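Local atomic coordinates of uncharacterized protein (PDB entry 4H0A), a protein that is of unknown function but belongs to the CAP family of cysteine-rich secretory proteins, joining a CAP-associated N-terminal region to a CAP domain. Residues Q58-K70 with H194-S208. Numbering follows the deposited sequence.
Sequences QADRVYPFRDGYK and HNKRPVEQNPNQLIS. With EDO (1,2-ethanediol), chain D.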
ATOM      1  N   GLN A  58      14.283   2.087 -18.055  1.00 39.31           N
ATOM      2  CA  GLN A  58      13.451   0.910 -17.867  1.00 36.75           C
ATOM      3  C   GLN A  58      13.074   0.685 -16.399  1.00 36.79           C
ATOM      4  O   GLN A  58      13.878   0.924 -15.502  1.00 36.21           O
ATOM      5  CB  GLN A  58      14.188  -0.319 -18.409  1.00 38.74           C
ATOM      6  CG  GLN A  58      14.481  -0.236 -19.924  1.00 48.24           C
ATOM      7  CD  GLN A  58      13.238  -0.367 -20.780  1.00 60.94           C
ATOM      8  OE1 GLN A  58      12.437  -1.280 -20.599  1.00 53.43           O
ATOM      9  NE2 GLN A  58      13.059   0.511 -21.761  1.00 53.71           N
ATOM     10  N   ALA A  59      11.850   0.211 -16.162  1.00 31.31           N
ATOM     11  CA  ALA A  59      11.371  -0.080 -14.815  1.00 29.41           C
ATOM     12  C   ALA A  59      12.190  -1.200 -14.186  1.00 33.36           C
ATOM     13  O   ALA A  59      12.781  -2.027 -14.889  1.00 32.22           O
ATOM     14  CB  ALA A  59       9.897  -0.463 -14.845  1.00 29.08           C
ATOM     15  N   ASP A  60      12.237  -1.213 -12.857  1.00 31.65           N
ATOM     16  CA  ASP A  60      12.985  -2.226 -12.116  1.00 32.04           C
ATOM     17  C   ASP A  60      12.282  -3.576 -12.163  1.00 32.80           C
ATOM     18  O   ASP A  60      12.935  -4.613 -12.206  1.00 31.78           O
ATOM     19  CB  ASP A  60      13.164  -1.779 -10.656  1.00 34.05           C
ATOM     20  CG  ASP A  60      14.041  -0.541 -10.555  1.00 52.98           C
ATOM     21  OD1 ASP A  60      15.230  -0.627 -10.915  1.00 56.64           O
ATOM     22  OD2 ASP A  60      13.516   0.528 -10.198  1.00 60.77           O
ATOM     23  N   ARG A  61      10.953  -3.542 -12.166  1.00 28.48           N
ATOM     24  CA  ARG A  61      10.093  -4.710 -12.103  1.00 28.84           C
ATOM     25  C   ARG A  61       8.812  -4.421 -12.883  1.00 31.91           C
ATOM     26  O   ARG A  61       8.276  -3.323 -12.726  1.00 31.19           O
ATOM     27  CB  ARG A  61       9.778  -4.893 -10.588  1.00 34.01           C
ATOM     28  CG  ARG A  61       9.341  -6.233 -10.139  1.00 42.31           C
ATOM     29  CD  ARG A  61       9.551  -6.479  -8.659  1.00 36.50           C
ATOM     30  NE  ARG A  61       9.035  -5.431  -7.759  1.00 32.34           N
ATOM     31  CZ  ARG A  61       7.914  -5.479  -7.036  1.00 39.20           C
ATOM     32  NH1 ARG A  61       7.083  -6.506  -7.148  1.00 29.39           N
ATOM     33  NH2 ARG A  61       7.613  -4.489  -6.200  1.00 32.03           N
ATOM     34  N   VAL A  62       8.325  -5.361 -13.716  1.00 27.80           N
ATOM     35  CA  VAL A  62       7.049  -5.210 -14.442  1.00 27.12           C
ATOM     36  C   VAL A  62       6.307  -6.511 -14.288  1.00 30.66           C
ATOM     37  O   VAL A  62       6.893  -7.553 -14.571  1.00 29.55           O
ATOM     38  CB  VAL A  62       7.215  -4.849 -15.936  1.00 30.73           C
ATOM     39  CG1 VAL A  62       5.852  -4.740 -16.640  1.00 29.90           C
ATOM     40  CG2 VAL A  62       8.026  -3.560 -16.100  1.00 30.41           C
ATOM     41  N   TYR A  63       5.036  -6.474 -13.847  0.50 27.82           N
ATOM     42  CA  TYR A  63       4.275  -7.698 -13.618  0.50 28.22           C
ATOM     43  C   TYR A  63       2.772  -7.492 -13.749  0.50 32.98           C
ATOM     44  O   TYR A  63       2.255  -6.428 -13.404  0.50 31.06           O
ATOM     45  CB  TYR A  63       4.571  -8.243 -12.206  0.50 28.73           C
ATOM     46  CG  TYR A  63       4.429  -7.210 -11.109  0.50 29.26           C
ATOM     47  CD1 TYR A  63       5.471  -6.344 -10.804  0.50 30.32           C
ATOM     48  CD2 TYR A  63       3.255  -7.104 -10.369  0.50 30.21           C
ATOM     49  CE1 TYR A  63       5.345  -5.381  -9.805  0.50 31.75           C
ATOM     50  CE2 TYR A  63       3.125  -6.159  -9.353  0.50 30.68           C
ATOM     51  CZ  TYR A  63       4.171  -5.293  -9.076  0.50 34.72           C
ATOM     52  OH  TYR A  63       4.025  -4.349  -8.079  0.50 33.27           O
ATOM     53  N   PRO A  64       2.046  -8.538 -14.164  1.00 32.47           N
ATOM     54  CA  PRO A  64       0.589  -8.414 -14.236  1.00 34.20           C
ATOM     55  C   PRO A  64      -0.065  -8.622 -12.876  1.00 45.16           C
ATOM     56  O   PRO A  64       0.481  -9.300 -12.008  1.00 43.07           O
ATOM     57  CB  PRO A  64       0.195  -9.556 -15.178  1.00 37.19           C
ATOM     58  CG  PRO A  64       1.226 -10.613 -14.923  1.00 41.21           C
ATOM     59  CD  PRO A  64       2.500  -9.887 -14.593  1.00 34.38           C
ATOM     60  N   PHE A  65      -1.274  -8.104 -12.716  1.00 47.23           N
ATOM     61  CA  PHE A  65      -2.104  -8.457 -11.572  1.00 50.73           C
ATOM     62  C   PHE A  65      -3.551  -8.636 -12.094  1.00 58.89           C
ATOM     63  O   PHE A  65      -3.772  -8.515 -13.304  1.00 59.62           O
ATOM     64  CB  PHE A  65      -1.940  -7.513 -10.389  1.00 52.68           C
ATOM     65  CG  PHE A  65      -2.389  -6.093 -10.545  1.00 55.15           C
ATOM     66  CD1 PHE A  65      -1.515  -5.128 -11.012  1.00 55.69           C
ATOM     67  CD2 PHE A  65      -3.601  -5.673 -10.008  1.00 58.41           C
ATOM     68  CE1 PHE A  65      -1.889  -3.789 -11.041  1.00 56.60           C
ATOM     69  CE2 PHE A  65      -3.968  -4.332 -10.036  1.00 60.80           C
ATOM     70  CZ  PHE A  65      -3.099  -3.395 -10.529  1.00 57.19           C
ATOM     71  N   ARG A  66      -4.474  -9.103 -11.240  1.00 57.56           N
ATOM     72  CA  ARG A  66      -5.855  -9.423 -11.661  1.00 59.02           C
ATOM     73  C   ARG A  66      -6.566  -8.270 -12.388  1.00 59.73           C
ATOM     74  O   ARG A  66      -6.248  -7.108 -12.191  1.00 57.03           O
ATOM     75  CB  ARG A  66      -6.738  -9.868 -10.465  1.00 63.17           C
ATOM     76  CG  ARG A  66      -6.641  -8.954  -9.242  1.00 77.32           C
ATOM     77  CD  ARG A  66      -7.908  -8.853  -8.416  1.00 91.08           C
ATOM     78  NE  ARG A  66      -8.209 -10.087  -7.687  1.00101.16           N
ATOM     79  CZ  ARG A  66      -8.961 -10.169  -6.587  1.00115.74           C
ATOM     80  NH1 ARG A  66      -9.496  -9.074  -6.050  1.00100.74           N
ATOM     81  NH2 ARG A  66      -9.173 -11.344  -6.007  1.00105.03           N
ATOM     82  N   ASP A  67      -7.549  -8.633 -13.208  1.00 57.78           N
ATOM     83  CA  ASP A  67      -8.413  -7.737 -13.980  1.00 57.87           C
ATOM     84  C   ASP A  67      -7.659  -6.966 -15.082  1.00 56.27           C
ATOM     85  O   ASP A  67      -8.113  -5.899 -15.493  1.00 56.97           O
ATOM     86  CB  ASP A  67      -9.176  -6.760 -13.060  1.00 60.67           C
ATOM     87  CG  ASP A  67      -9.770  -7.438 -11.847  1.00 70.56           C
ATOM     88  OD1 ASP A  67     -10.358  -8.530 -12.004  1.00 73.14           O
ATOM     89  OD2 ASP A  67      -9.597  -6.910 -10.733  1.00 74.59           O
ATOM     90  N   GLY A  68      -6.580  -7.539 -15.603  1.00 48.38           N
ATOM     91  CA  GLY A  68      -5.875  -6.984 -16.750  1.00 46.20           C
ATOM     92  C   GLY A  68      -5.020  -5.755 -16.541  1.00 47.02           C
ATOM     93  O   GLY A  68      -4.755  -5.045 -17.515  1.00 45.83           O
ATOM     94  N   TYR A  69      -4.531  -5.514 -15.308  1.00 40.77           N
ATOM     95  CA  TYR A  69      -3.630  -4.402 -15.043  1.00 39.14           C
ATOM     96  C   TYR A  69      -2.173  -4.883 -15.048  1.00 37.93           C
ATOM     97  O   TYR A  69      -1.906  -6.079 -14.921  1.00 35.61           O
ATOM     98  CB  TYR A  69      -3.939  -3.745 -13.695  1.00 41.28           C
ATOM     99  CG  TYR A  69      -5.281  -3.053 -13.646  1.00 44.36           C
ATOM    100  CD1 TYR A  69      -5.428  -1.742 -14.082  1.00 46.00           C
ATOM    101  CD2 TYR A  69      -6.399  -3.701 -13.143  1.00 47.36           C
ATOM    102  CE1 TYR A  69      -6.661  -1.092 -14.017  1.00 47.25           C
ATOM    103  CE2 TYR A  69      -7.636  -3.065 -13.074  1.00 50.26           C
ATOM    104  CZ  TYR A  69      -7.759  -1.751 -13.495  1.00 56.41           C
ATOM    105  OH  TYR A  69      -8.969  -1.095 -13.445  1.00 57.51           O
ATOM    106  N   LYS A  70      -1.250  -3.944 -15.187  1.00 33.94           N
ATOM    107  CA  LYS A  70       0.186  -4.226 -15.151  1.00 34.11           C
ATOM    108  C   LYS A  70       0.849  -3.209 -14.255  1.00 38.03           C
ATOM    109  O   LYS A  70       0.533  -2.022 -14.364  1.00 39.84           O
ATOM    110  CB  LYS A  70       0.792  -4.175 -16.562  1.00 37.48           C
ATOM    111  CG  LYS A  70       1.028  -5.511 -17.212  1.00 58.61           C
ATOM    112  CD  LYS A  70       2.081  -5.358 -18.302  1.00 65.68           C
ATOM    113  CE  LYS A  70       1.978  -6.411 -19.359  1.00 68.49           C
ATOM    114  NZ  LYS A  70       2.550  -5.946 -20.643  1.00 81.02           N
ATOM    115  N   HIS A 194     -14.036 -10.307  -9.497  1.00 85.23           N
ATOM    116  CA  HIS A 194     -12.644 -10.367  -9.957  1.00 81.63           C
ATOM    117  C   HIS A 194     -12.304 -11.707 -10.585  1.00 84.88           C
ATOM    118  O   HIS A 194     -12.805 -12.747 -10.151  1.00 86.69           O
ATOM    119  CB  HIS A 194     -11.694 -10.094  -8.783  1.00 80.55           C
ATOM    120  CG  HIS A 194     -11.981  -8.800  -8.090  1.00 84.03           C
ATOM    121  ND1 HIS A 194     -11.430  -7.610  -8.525  1.00 83.85           N
ATOM    122  CD2 HIS A 194     -12.794  -8.545  -7.039  1.00 87.88           C
ATOM    123  CE1 HIS A 194     -11.907  -6.673  -7.723  1.00 84.06           C
ATOM    124  NE2 HIS A 194     -12.728  -7.191  -6.807  1.00 86.79           N
ATOM    125  N   ASN A 195     -11.429 -11.676 -11.603  1.00 78.35           N
ATOM    126  CA  ASN A 195     -10.976 -12.891 -12.279  1.00 77.92           C
ATOM    127  C   ASN A 195      -9.801 -13.492 -11.482  1.00 78.12           C
ATOM    128  O   ASN A 195      -9.332 -12.884 -10.511  1.00 77.05           O
ATOM    129  CB  ASN A 195     -10.600 -12.614 -13.758  1.00 79.44           C
ATOM    130  CG  ASN A 195      -9.364 -11.764 -14.006  1.00107.80           C
ATOM    131  OD1 ASN A 195      -8.853 -11.067 -13.121  1.00104.17           O
ATOM    132  ND2 ASN A 195      -8.883 -11.760 -15.242  1.00100.06           N
ATOM    133  N   LYS A 196      -9.336 -14.679 -11.893  1.00 72.12           N
ATOM    134  CA  LYS A 196      -8.219 -15.391 -11.260  1.00 69.97           C
ATOM    135  C   LYS A 196      -6.963 -14.509 -11.168  1.00 67.65           C
ATOM    136  O   LYS A 196      -6.682 -13.746 -12.098  1.00 66.28           O
ATOM    137  CB  LYS A 196      -7.902 -16.667 -12.074  1.00 73.88           C
ATOM    138  CG  LYS A 196      -6.695 -17.478 -11.606  1.00 91.35           C
ATOM    139  CD  LYS A 196      -6.665 -18.857 -12.274  1.00104.03           C
ATOM    140  CE  LYS A 196      -5.338 -19.571 -12.136  1.00110.72           C
ATOM    141  NZ  LYS A 196      -5.083 -20.025 -10.743  1.00119.12           N
ATOM    142  N   ARG A 197      -6.216 -14.606 -10.049  1.00 60.46           N
ATOM    143  CA  ARG A 197      -4.964 -13.864  -9.915  1.00 56.95           C
ATOM    144  C   ARG A 197      -3.914 -14.505 -10.825  1.00 57.53           C
ATOM    145  O   ARG A 197      -3.763 -15.729 -10.787  1.00 57.23           O
ATOM    146  CB  ARG A 197      -4.438 -13.871  -8.460  1.00 56.29           C
ATOM    147  CG  ARG A 197      -5.312 -13.132  -7.467  1.00 69.50           C
ATOM    148  CD  ARG A 197      -4.662 -13.067  -6.092  1.00 82.71           C
ATOM    149  NE  ARG A 197      -5.393 -12.180  -5.180  1.00 94.48           N
ATOM    150  CZ  ARG A 197      -6.503 -12.497  -4.514  1.00112.31           C
ATOM    151  NH1 ARG A 197      -7.042 -13.709  -4.637  1.00 99.01           N
ATOM    152  NH2 ARG A 197      -7.084 -11.607  -3.718  1.00104.69           N
ATOM    153  N   PRO A 198      -3.146 -13.748 -11.623  1.00 50.96           N
ATOM    154  CA  PRO A 198      -2.069 -14.405 -12.384  1.00 49.77           C
ATOM    155  C   PRO A 198      -1.000 -14.944 -11.423  1.00 48.47           C
ATOM    156  O   PRO A 198      -0.882 -14.456 -10.290  1.00 44.95           O
ATOM    157  CB  PRO A 198      -1.528 -13.288 -13.284  1.00 50.36           C
ATOM    158  CG  PRO A 198      -1.876 -12.033 -12.593  1.00 53.82           C
ATOM    159  CD  PRO A 198      -3.134 -12.283 -11.808  1.00 50.83           C
ATOM    160  N   VAL A 199      -0.236 -15.957 -11.872  1.00 43.38           N
ATOM    161  CA  VAL A 199       0.832 -16.587 -11.079  1.00 42.48           C
ATOM    162  C   VAL A 199       1.860 -15.543 -10.552  1.00 42.91           C
ATOM    163  O   VAL A 199       2.439 -15.754  -9.483  1.00 42.21           O
ATOM    164  CB  VAL A 199       1.540 -17.719 -11.898  1.00 47.58           C
ATOM    165  CG1 VAL A 199       2.341 -17.158 -13.080  1.00 46.07           C
ATOM    166  CG2 VAL A 199       2.431 -18.580 -11.006  1.00 48.07           C
ATOM    167  N   GLU A 200       2.082 -14.434 -11.286  1.00 37.16           N
ATOM    168  CA  GLU A 200       3.041 -13.400 -10.878  1.00 35.46           C
ATOM    169  C   GLU A 200       2.566 -12.537  -9.745  1.00 38.77           C
ATOM    170  O   GLU A 200       3.401 -11.867  -9.137  1.00 37.98           O
ATOM    171  CB  GLU A 200       3.366 -12.439 -12.041  1.00 35.76           C
ATOM    172  CG  GLU A 200       4.066 -13.065 -13.231  1.00 40.04           C
ATOM    173  CD  GLU A 200       3.160 -13.650 -14.301  1.00 60.33           C
ATOM    174  OE1 GLU A 200       1.961 -13.875 -14.012  1.00 48.65           O
ATOM    175  OE2 GLU A 200       3.659 -13.916 -15.419  1.00 50.89           O
ATOM    176  N   GLN A 201       1.255 -12.475  -9.478  1.00 36.44           N
ATOM    177  CA  GLN A 201       0.749 -11.528  -8.488  1.00 35.35           C
ATOM    178  C   GLN A 201       1.268 -11.781  -7.063  1.00 38.58           C
ATOM    179  O   GLN A 201       1.937 -10.912  -6.548  1.00 38.28           O
ATOM    180  CB  GLN A 201      -0.786 -11.482  -8.488  1.00 37.47           C
ATOM    181  CG  GLN A 201      -1.313 -10.310  -7.648  1.00 45.18           C
ATOM    182  CD  GLN A 201      -2.799 -10.090  -7.780  1.00 64.42           C
ATOM    183  OE1 GLN A 201      -3.394 -10.295  -8.839  1.00 59.72           O
ATOM    184  NE2 GLN A 201      -3.426  -9.592  -6.732  1.00 57.59           N
ATOM    185  N   ASN A 202       0.948 -12.918  -6.423  1.00 36.11           N
ATOM    186  CA  ASN A 202       1.380 -13.179  -5.034  1.00 36.19           C
ATOM    187  C   ASN A 202       2.886 -12.916  -4.793  1.00 36.40           C
ATOM    188  O   ASN A 202       3.201 -12.136  -3.898  1.00 36.09           O
ATOM    189  CB  ASN A 202       1.036 -14.613  -4.607  1.00 39.62           C
ATOM    190  CG  ASN A 202      -0.429 -14.867  -4.327  1.00 59.70           C
ATOM    191  OD1 ASN A 202      -1.225 -13.946  -4.108  1.00 52.19           O
ATOM    192  ND2 ASN A 202      -0.805 -16.145  -4.298  1.00 55.41           N
ATOM    193  N   PRO A 203       3.840 -13.479  -5.557  1.00 32.27           N
ATOM    194  CA  PRO A 203       5.259 -13.183  -5.257  1.00 30.48           C
ATOM    195  C   PRO A 203       5.616 -11.700  -5.423  1.00 33.16           C
ATOM    196  O   PRO A 203       6.469 -11.209  -4.700  1.00 32.56           O
ATOM    197  CB  PRO A 203       6.041 -14.061  -6.255  1.00 32.27           C
ATOM    198  CG  PRO A 203       5.056 -14.490  -7.271  1.00 37.55           C
ATOM    199  CD  PRO A 203       3.707 -14.470  -6.645  1.00 33.92           C
ATOM    200  N   ASN A 204       4.982 -10.986  -6.367  1.00 30.14           N
ATOM    201  CA  ASN A 204       5.287  -9.560  -6.564  1.00 28.54           C
ATOM    202  C   ASN A 204       4.631  -8.699  -5.481  1.00 31.86           C
ATOM    203  O   ASN A 204       5.200  -7.660  -5.131  1.00 30.63           O
ATOM    204  CB  ASN A 204       4.895  -9.105  -7.954  1.00 27.02           C
ATOM    205  CG  ASN A 204       5.967  -9.476  -8.931  1.00 35.46           C
ATOM    206  OD1 ASN A 204       7.039  -8.876  -8.905  1.00 29.69           O
ATOM    207  ND2 ASN A 204       5.779 -10.549  -9.694  1.00 25.70           N
ATOM    208  N   GLN A 205       3.465  -9.117  -4.929  1.00 30.64           N
ATOM    209  CA  GLN A 205       2.846  -8.375  -3.823  0.50 30.96           C
ATOM    210  C   GLN A 205       3.736  -8.508  -2.598  1.00 35.77           C
ATOM    211  O   GLN A 205       3.849  -7.564  -1.831  1.00 35.61           O
ATOM    212  CB  GLN A 205       1.420  -8.869  -3.503  0.50 33.41           C
ATOM    213  CG  GLN A 205       0.371  -8.643  -4.598  0.50 38.41           C
ATOM    214  CD  GLN A 205       0.264  -7.216  -5.063  0.50 46.92           C
ATOM    215  OE1 GLN A 205       0.558  -6.893  -6.217  0.50 37.79           O
ATOM    216  NE2 GLN A 205      -0.186  -6.337  -4.188  0.50 39.20           N
ATOM    217  N   LEU A 206       4.371  -9.692  -2.418  1.00 33.56           N
ATOM    218  CA  LEU A 206       5.281  -9.905  -1.291  1.00 33.68           C
ATOM    219  C   LEU A 206       6.501  -8.978  -1.426  1.00 35.58           C
ATOM    220  O   LEU A 206       6.921  -8.382  -0.435  1.00 33.72           O
ATOM    221  CB  LEU A 206       5.733 -11.383  -1.210  1.00 34.59           C
ATOM    222  CG  LEU A 206       6.799 -11.713  -0.153  1.00 38.31           C
ATOM    223  CD1 LEU A 206       6.324 -11.308   1.257  1.00 38.96           C
ATOM    224  CD2 LEU A 206       7.158 -13.186  -0.192  1.00 38.63           C
ATOM    225  N   ILE A 207       7.062  -8.842  -2.653  1.00 31.53           N
ATOM    226  CA  ILE A 207       8.209  -7.949  -2.876  1.00 29.95           C
ATOM    227  C   ILE A 207       7.779  -6.502  -2.608  1.00 32.98           C
ATOM    228  O   ILE A 207       8.533  -5.760  -1.990  1.00 32.36           O
ATOM    229  CB  ILE A 207       8.826  -8.121  -4.297  1.00 31.73           C
ATOM    230  CG1 ILE A 207       9.484  -9.513  -4.415  1.00 32.52           C
ATOM    231  CG2 ILE A 207       9.884  -7.019  -4.572  1.00 30.05           C
ATOM    232  CD1 ILE A 207       9.569 -10.027  -5.834  1.00 36.10           C
ATOM    233  N   SER A 208       6.590  -6.098  -3.070  1.00 30.27           N
ATOM    234  CA  SER A 208       6.084  -4.739  -2.791  1.00 30.89           C
ATOM    235  C   SER A 208       5.869  -4.522  -1.289  1.00 35.43           C
ATOM    236  O   SER A 208       6.145  -3.432  -0.792  1.00 36.92           O
ATOM    237  CB  SER A 208       4.770  -4.498  -3.517  1.00 34.55           C
ATOM    238  OG  SER A 208       5.000  -4.471  -4.913  1.00 36.58           O
TER
HETATM  239  C1  EDO D 402       8.152 -10.136 -12.716  1.00 36.32           C
HETATM  240  O1  EDO D 402       7.285 -11.217 -12.219  1.00 34.13           O
HETATM  241  C2  EDO D 402       8.522  -9.043 -11.696  1.00 33.83           C
HETATM  242  O2  EDO D 402       9.213  -9.533 -10.505  1.00 30.79           O
HETATM  243  O   HOH W   1       2.336  -4.457  -5.924  1.00 33.93           O
HETATM  244  O   HOH W   2      -5.649 -10.702 -15.298  1.00 70.34           O
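Arg61 grips the first turns of helix 201-219 through both terminal nitrogens. Its NH1 donates to Asn204 OD1 at 3.0 Å, lying in the carbonyl plane on a lone pair, and also to Asn204 O. NH2 reaches Ser208 OG, nearly straight at 169°, and forms a salt bridge with Glu211. Asn204 ND2 donates to Glu200 O at 2.8 Å, which helps hold the amide flat over the Tyr63 ring, planes 3° apart. A 1,2-ethanediol, probably from the crystallisation liquor, donates to OD1 and accepts from ND2 of this amide. CB of Asn204 stands above the ring centre as a CH-pi contact, and a water joins Tyr63 OH, Gln205 OE1 and Ser208 OG.

Gln201 OE1 accepts from Arg66 N at 2.9 Å, its extended chain, CG anti to the backbone N, carrying the amide there. Asp67 N donates to Asn195 OD1 at 2.8 Å. His194 ND1 donates to Asp67 OD2 at 3.0 Å, a His-carboxylate hydrogen bond on the syn side. Strand 61-65, edge of the seven-stranded antiparallel sheet, thus docks on helix 201-219, which probably belongs to the CAP fold; the axes of strand 61-65 and helix segment 201-208 approach to 8.5 Å.

The Arg66 guanidinium stacks on His194, planes at 16°, though both are poorly ordered. Over its opposite face, Arg197 NH2 lies 3.1 Å from Arg66 NH2, two donors without a hydrogen bond; Asp314, salt-bridged to Arg197, probably offsets the charge. Ile207 CG2 packs over the Arg61 guanidinium, and Pro64 CG touches Pro198 CG, Pro64 crossing Glu200 at about a right angle.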